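Local atomic coordinates of response regulator ChrA (Corynebacterium diphtheriae, PDB entry 4YN8), a protein that probably binds DNA to regulate transcription, acting as the response regulator of a haem-sensing two-component system. Residues R140-L154 against H177-R190. The protein carries 1 engineered substitution. Sequence-based numbering, arbitrary orientation. Where two conformers were deposited one is given.
Sequences RQALSAREIEILQNL and HLVHIYSKLGVDNR. With SO4 (sulfate ion), chain D.
E147 reaches across to I181 and H180 from the first turn of helix 145-154, and its side chain can be walked atom by atom. CB lies against CG1 and CD1 of I181. With CG anti to its own carbonyl carbon (chi1 -76°), the chain runs alongside I181 in the opposite direction, CG coming 3.6 Å from I181 CG1. Beyond CD the two oxygens divide the work. OE1 takes the backbone N of S144 on its anti side at 2.9 Å, tilted out of the carboxylate plane, while S144 OG accepts from E147 N: a capping box that closes the start of the helix. On the syn side of OE2, in one of two H180 conformers, ND1 donates nearly straight and in the imidazole plane; the 2.5 Å from H180 ND1 to E147 OE2 is short and should be taken with caution. A water also donates to OE2 and links it to H177 ND1.

The axes of segments 145-154 and 177-185 cross at a right angle, 10.3 Å apart at closest approach, within the LuxR-type helix-turn-helix domain. Helix 171-185 is probably its recognition helix, as in relatives, and helix 145-155 packs across it. Further along, I150 sets CG2 3.7 Å from CD2 of L178 and CD1 against CB of H177, whose ring carries R146 CG over one face, a CH-pi contact 3.9 Å from the centroid. L151 CD2 rests on I181 CG2 and L185 CD1, with I203 touching L151 from the C-terminal end of the chain.

In the segment leading into helix 145-155, Q141 O accepts a hydrogen bond from NZ of K184 (2.6 Å), whose chain curls over from helix 171-185 with CD over the R140 guanidinium; K184 has two conformers and these contacts rest on one, so they are less certain. At the far end, a sulfate, probably from the crystallisation liquor, takes Y182 OH and the N and NH2 of R190, whose NH2 also bonds N160.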
# COMPACT_ATOMS: atom_id res chain seq x y z
N ARG A 140 15.05 9.60 -3.14
CA ARG A 140 16.11 8.67 -2.74
C ARG A 140 17.37 9.48 -2.61
O ARG A 140 17.49 10.59 -3.14
CB ARG A 140 16.23 7.50 -3.72
CG ARG A 140 15.25 6.35 -3.48
CD ARG A 140 15.72 5.00 -4.10
NE ARG A 140 16.58 4.18 -3.22
CZ ARG A 140 17.10 2.98 -3.54
NH1 ARG A 140 16.89 2.45 -4.74
NH2 ARG A 140 17.86 2.32 -2.66
N GLN A 141 18.28 8.99 -1.77
CA GLN A 141 19.50 9.74 -1.50
C GLN A 141 20.52 9.56 -2.63
O GLN A 141 20.51 8.58 -3.34
CB GLN A 141 20.14 9.23 -0.18
CG GLN A 141 20.61 7.80 -0.29
CD GLN A 141 21.26 7.26 0.99
OE1 GLN A 141 21.46 7.99 1.98
NE2 GLN A 141 21.59 5.95 0.98
N ALA A 142 21.44 10.48 -2.73
CA ALA A 142 22.49 10.41 -3.74
C ALA A 142 23.38 9.24 -3.42
O ALA A 142 23.43 8.78 -2.27
CB ALA A 142 23.27 11.66 -3.72
N LEU A 143 24.11 8.76 -4.40
CA LEU A 143 25.18 7.82 -4.11
C LEU A 143 26.17 8.50 -3.16
O LEU A 143 26.46 9.71 -3.26
CB LEU A 143 25.87 7.44 -5.42
CG LEU A 143 25.16 6.41 -6.29
CD1 LEU A 143 26.09 5.92 -7.34
CD2 LEU A 143 24.76 5.22 -5.49
N SER A 144 26.73 7.74 -2.23
CA SER A 144 27.68 8.32 -1.31
C SER A 144 29.10 8.36 -1.93
O SER A 144 29.39 7.70 -2.92
CB SER A 144 27.77 7.38 -0.10
OG SER A 144 28.36 6.13 -0.47
N ALA A 145 30.00 9.02 -1.23
CA ALA A 145 31.36 9.14 -1.69
C ALA A 145 31.97 7.74 -1.82
O ALA A 145 32.70 7.48 -2.77
CB ALA A 145 32.18 9.99 -0.73
N ARG A 146 31.67 6.86 -0.88
CA ARG A 146 32.19 5.50 -0.89
C ARG A 146 31.68 4.73 -2.09
O ARG A 146 32.42 4.01 -2.75
CB ARG A 146 31.80 4.74 0.37
CG ARG A 146 32.21 3.28 0.37
CD ARG A 146 33.75 3.16 0.37
NE ARG A 146 34.23 3.32 1.76
CZ ARG A 146 35.51 3.26 2.14
NH1 ARG A 146 36.50 3.22 1.25
NH2 ARG A 146 35.81 3.30 3.45
N GLU A 147 30.40 4.90 -2.39
CA GLU A 147 29.83 4.22 -3.52
C GLU A 147 30.44 4.72 -4.86
O GLU A 147 30.71 3.90 -5.76
CB GLU A 147 28.31 4.37 -3.51
CG GLU A 147 27.59 3.47 -2.46
CD GLU A 147 26.12 3.86 -2.19
OE1 GLU A 147 25.70 5.05 -2.39
OE2 GLU A 147 25.38 2.98 -1.67
N ILE A 148 30.67 6.02 -4.97
CA ILE A 148 31.31 6.60 -6.16
C ILE A 148 32.73 6.06 -6.31
O ILE A 148 33.15 5.66 -7.40
CB ILE A 148 31.36 8.14 -6.08
CG1 ILE A 148 29.95 8.75 -6.10
CG2 ILE A 148 32.28 8.71 -7.16
CD1 ILE A 148 29.11 8.33 -7.29
N GLU A 149 33.44 5.97 -5.19
CA GLU A 149 34.79 5.42 -5.18
C GLU A 149 34.79 4.01 -5.63
O GLU A 149 35.65 3.60 -6.43
CB GLU A 149 35.35 5.46 -3.75
CG GLU A 149 36.80 5.06 -3.63
CD GLU A 149 37.29 5.15 -2.17
OE1 GLU A 149 36.47 4.92 -1.22
OE2 GLU A 149 38.49 5.40 -1.97
N ILE A 150 33.84 3.21 -5.16
CA ILE A 150 33.78 1.84 -5.63
C ILE A 150 33.53 1.78 -7.14
O ILE A 150 34.16 0.96 -7.83
CB ILE A 150 32.70 1.05 -4.85
CG1 ILE A 150 33.26 0.73 -3.44
CG2 ILE A 150 32.33 -0.23 -5.53
CD1 ILE A 150 32.20 0.21 -2.51
N LEU A 151 32.57 2.56 -7.61
CA LEU A 151 32.30 2.57 -9.09
C LEU A 151 33.52 2.96 -9.91
O LEU A 151 33.82 2.32 -10.96
CB LEU A 151 31.12 3.46 -9.40
CG LEU A 151 29.78 2.87 -9.02
CD1 LEU A 151 28.78 4.03 -8.92
CD2 LEU A 151 29.32 1.82 -10.02
N GLN A 152 34.25 3.98 -9.46
CA GLN A 152 35.46 4.46 -10.18
C GLN A 152 36.49 3.35 -10.24
O GLN A 152 37.20 3.17 -11.26
CB GLN A 152 36.02 5.68 -9.50
CG GLN A 152 35.13 6.89 -9.72
CD GLN A 152 35.52 8.09 -8.95
OE1 GLN A 152 36.06 8.00 -7.84
NE2 GLN A 152 35.36 9.23 -9.57
N ASN A 153 36.60 2.57 -9.16
CA ASN A 153 37.51 1.41 -9.22
C ASN A 153 36.98 0.21 -9.99
O ASN A 153 37.77 -0.51 -10.65
CB ASN A 153 37.96 1.03 -7.78
CG ASN A 153 38.89 2.06 -7.19
OD1 ASN A 153 38.50 3.01 -6.50
ND2 ASN A 153 40.13 1.92 -7.50
N LEU A 154 35.67 -0.02 -9.97
CA LEU A 154 35.07 -1.05 -10.80
C LEU A 154 35.35 -0.74 -12.29
O LEU A 154 35.55 -1.67 -13.09
CB LEU A 154 33.55 -1.14 -10.67
CG LEU A 154 32.82 -1.96 -9.63
CD1 LEU A 154 31.32 -1.83 -9.88
CD2 LEU A 154 33.28 -3.42 -9.64
N HIS A 177 27.94 -2.99 -0.46
CA HIS A 177 27.89 -1.73 -1.18
C HIS A 177 27.44 -1.98 -2.60
O HIS A 177 26.66 -1.18 -3.11
CB HIS A 177 29.24 -1.04 -1.22
CG HIS A 177 29.66 -0.40 0.07
ND1 HIS A 177 28.89 0.52 0.75
CD2 HIS A 177 30.80 -0.54 0.79
CE1 HIS A 177 29.54 0.93 1.83
NE2 HIS A 177 30.69 0.29 1.89
N LEU A 178 27.98 -2.99 -3.26
CA LEU A 178 27.58 -3.30 -4.65
C LEU A 178 26.09 -3.59 -4.72
O LEU A 178 25.41 -3.13 -5.67
CB LEU A 178 28.38 -4.42 -5.28
CG LEU A 178 29.85 -4.12 -5.53
CD1 LEU A 178 30.55 -5.39 -5.98
CD2 LEU A 178 30.00 -2.96 -6.51
N VAL A 179 25.56 -4.33 -3.75
CA VAL A 179 24.09 -4.55 -3.76
C VAL A 179 23.31 -3.24 -3.77
O VAL A 179 22.37 -3.07 -4.59
CB VAL A 179 23.61 -5.49 -2.59
CG1 VAL A 179 22.09 -5.47 -2.48
CG2 VAL A 179 24.13 -6.89 -2.81
N HIS A 180 23.74 -2.29 -2.95
CA HIS A 180 23.02 -1.06 -2.84
C HIS A 180 23.21 -0.24 -4.11
O HIS A 180 22.26 0.36 -4.59
CB HIS A 180 23.47 -0.24 -1.66
CG HIS A 180 22.56 0.90 -1.35
ND1 HIS A 180 22.99 2.21 -1.33
CD2 HIS A 180 21.23 0.94 -1.07
CE1 HIS A 180 21.98 3.00 -1.03
NE2 HIS A 180 20.90 2.25 -0.88
N ILE A 181 24.43 -0.26 -4.65
CA ILE A 181 24.71 0.53 -5.86
C ILE A 181 23.87 0.01 -7.02
O ILE A 181 23.26 0.82 -7.79
CB ILE A 181 26.24 0.47 -6.20
CG1 ILE A 181 27.06 1.28 -5.23
CG2 ILE A 181 26.50 0.90 -7.63
CD1 ILE A 181 28.52 0.85 -5.14
N TYR A 182 23.82 -1.30 -7.19
CA TYR A 182 23.10 -1.92 -8.30
C TYR A 182 21.63 -1.60 -8.21
O TYR A 182 20.95 -1.33 -9.22
CB TYR A 182 23.28 -3.45 -8.29
CG TYR A 182 24.66 -3.97 -8.61
CD1 TYR A 182 25.71 -3.14 -8.97
CD2 TYR A 182 24.91 -5.33 -8.56
CE1 TYR A 182 26.97 -3.65 -9.24
CE2 TYR A 182 26.15 -5.83 -8.85
CZ TYR A 182 27.18 -4.99 -9.15
OH TYR A 182 28.42 -5.52 -9.41
N SER A 183 21.12 -1.59 -6.99
CA SER A 183 19.72 -1.22 -6.78
C SER A 183 19.46 0.25 -7.21
O SER A 183 18.53 0.51 -7.97
CB SER A 183 19.31 -1.53 -5.34
OG SER A 183 18.20 -0.74 -4.94
N LYS A 184 20.32 1.18 -6.81
CA LYS A 184 20.20 2.60 -7.16
C LYS A 184 20.31 2.84 -8.67
O LYS A 184 19.67 3.76 -9.21
CB LYS A 184 21.29 3.43 -6.47
CG LYS A 184 21.32 3.31 -4.95
CD LYS A 184 20.21 4.11 -4.34
CE LYS A 184 20.62 5.56 -4.23
NZ LYS A 184 19.41 6.38 -4.05
N LEU A 185 21.16 2.06 -9.31
CA LEU A 185 21.42 2.17 -10.77
C LEU A 185 20.42 1.42 -11.64
O LEU A 185 20.42 1.58 -12.86
CB LEU A 185 22.85 1.72 -11.09
CG LEU A 185 23.93 2.61 -10.45
CD1 LEU A 185 25.29 2.09 -10.88
CD2 LEU A 185 23.78 4.06 -10.84
N GLY A 186 19.62 0.54 -11.04
CA GLY A 186 18.68 -0.28 -11.81
C GLY A 186 19.31 -1.40 -12.59
O GLY A 186 18.87 -1.72 -13.70
N VAL A 187 20.39 -2.00 -12.06
CA VAL A 187 21.13 -3.02 -12.80
C VAL A 187 21.37 -4.19 -11.88
O VAL A 187 21.06 -4.11 -10.70
CB VAL A 187 22.50 -2.49 -13.31
CG1 VAL A 187 22.29 -1.25 -14.18
CG2 VAL A 187 23.42 -2.14 -12.15
N ASP A 188 21.96 -5.26 -12.40
CA ASP A 188 22.23 -6.42 -11.54
C ASP A 188 23.60 -7.06 -11.75
O ASP A 188 23.85 -8.17 -11.28
CB ASP A 188 21.12 -7.46 -11.72
CG ASP A 188 21.16 -8.14 -13.07
OD1 ASP A 188 22.15 -8.03 -13.80
OD2 ASP A 188 20.16 -8.83 -13.42
N ASN A 189 24.52 -6.36 -12.41
CA ASN A 189 25.86 -6.82 -12.52
C ASN A 189 26.82 -5.65 -12.71
O ASN A 189 26.39 -4.52 -13.03
CB ASN A 189 26.02 -7.79 -13.69
CG ASN A 189 25.68 -7.14 -15.02
OD1 ASN A 189 24.52 -7.15 -15.46
ND2 ASN A 189 26.66 -6.60 -15.67
N ARG A 190 28.10 -5.94 -12.56
CA ARG A 190 29.15 -4.92 -12.56
C ARG A 190 29.39 -4.21 -13.90
O ARG A 190 29.64 -3.01 -13.92
CB ARG A 190 30.49 -5.45 -11.96
CG ARG A 190 31.32 -6.43 -12.77
CD ARG A 190 32.62 -6.82 -12.01
NE ARG A 190 32.19 -7.28 -10.72
CZ ARG A 190 32.76 -7.09 -9.53
NH1 ARG A 190 33.92 -6.48 -9.32
NH2 ARG A 190 32.12 -7.58 -8.51
S SO4 D . 28.74 -8.96 -10.15
O1 SO4 D . 29.27 -7.92 -9.21
O2 SO4 D . 29.52 -10.18 -10.09
O3 SO4 D . 27.38 -9.09 -9.61
O4 SO4 D . 28.73 -8.61 -11.57
O HOH W 1 26.45 1.38 0.29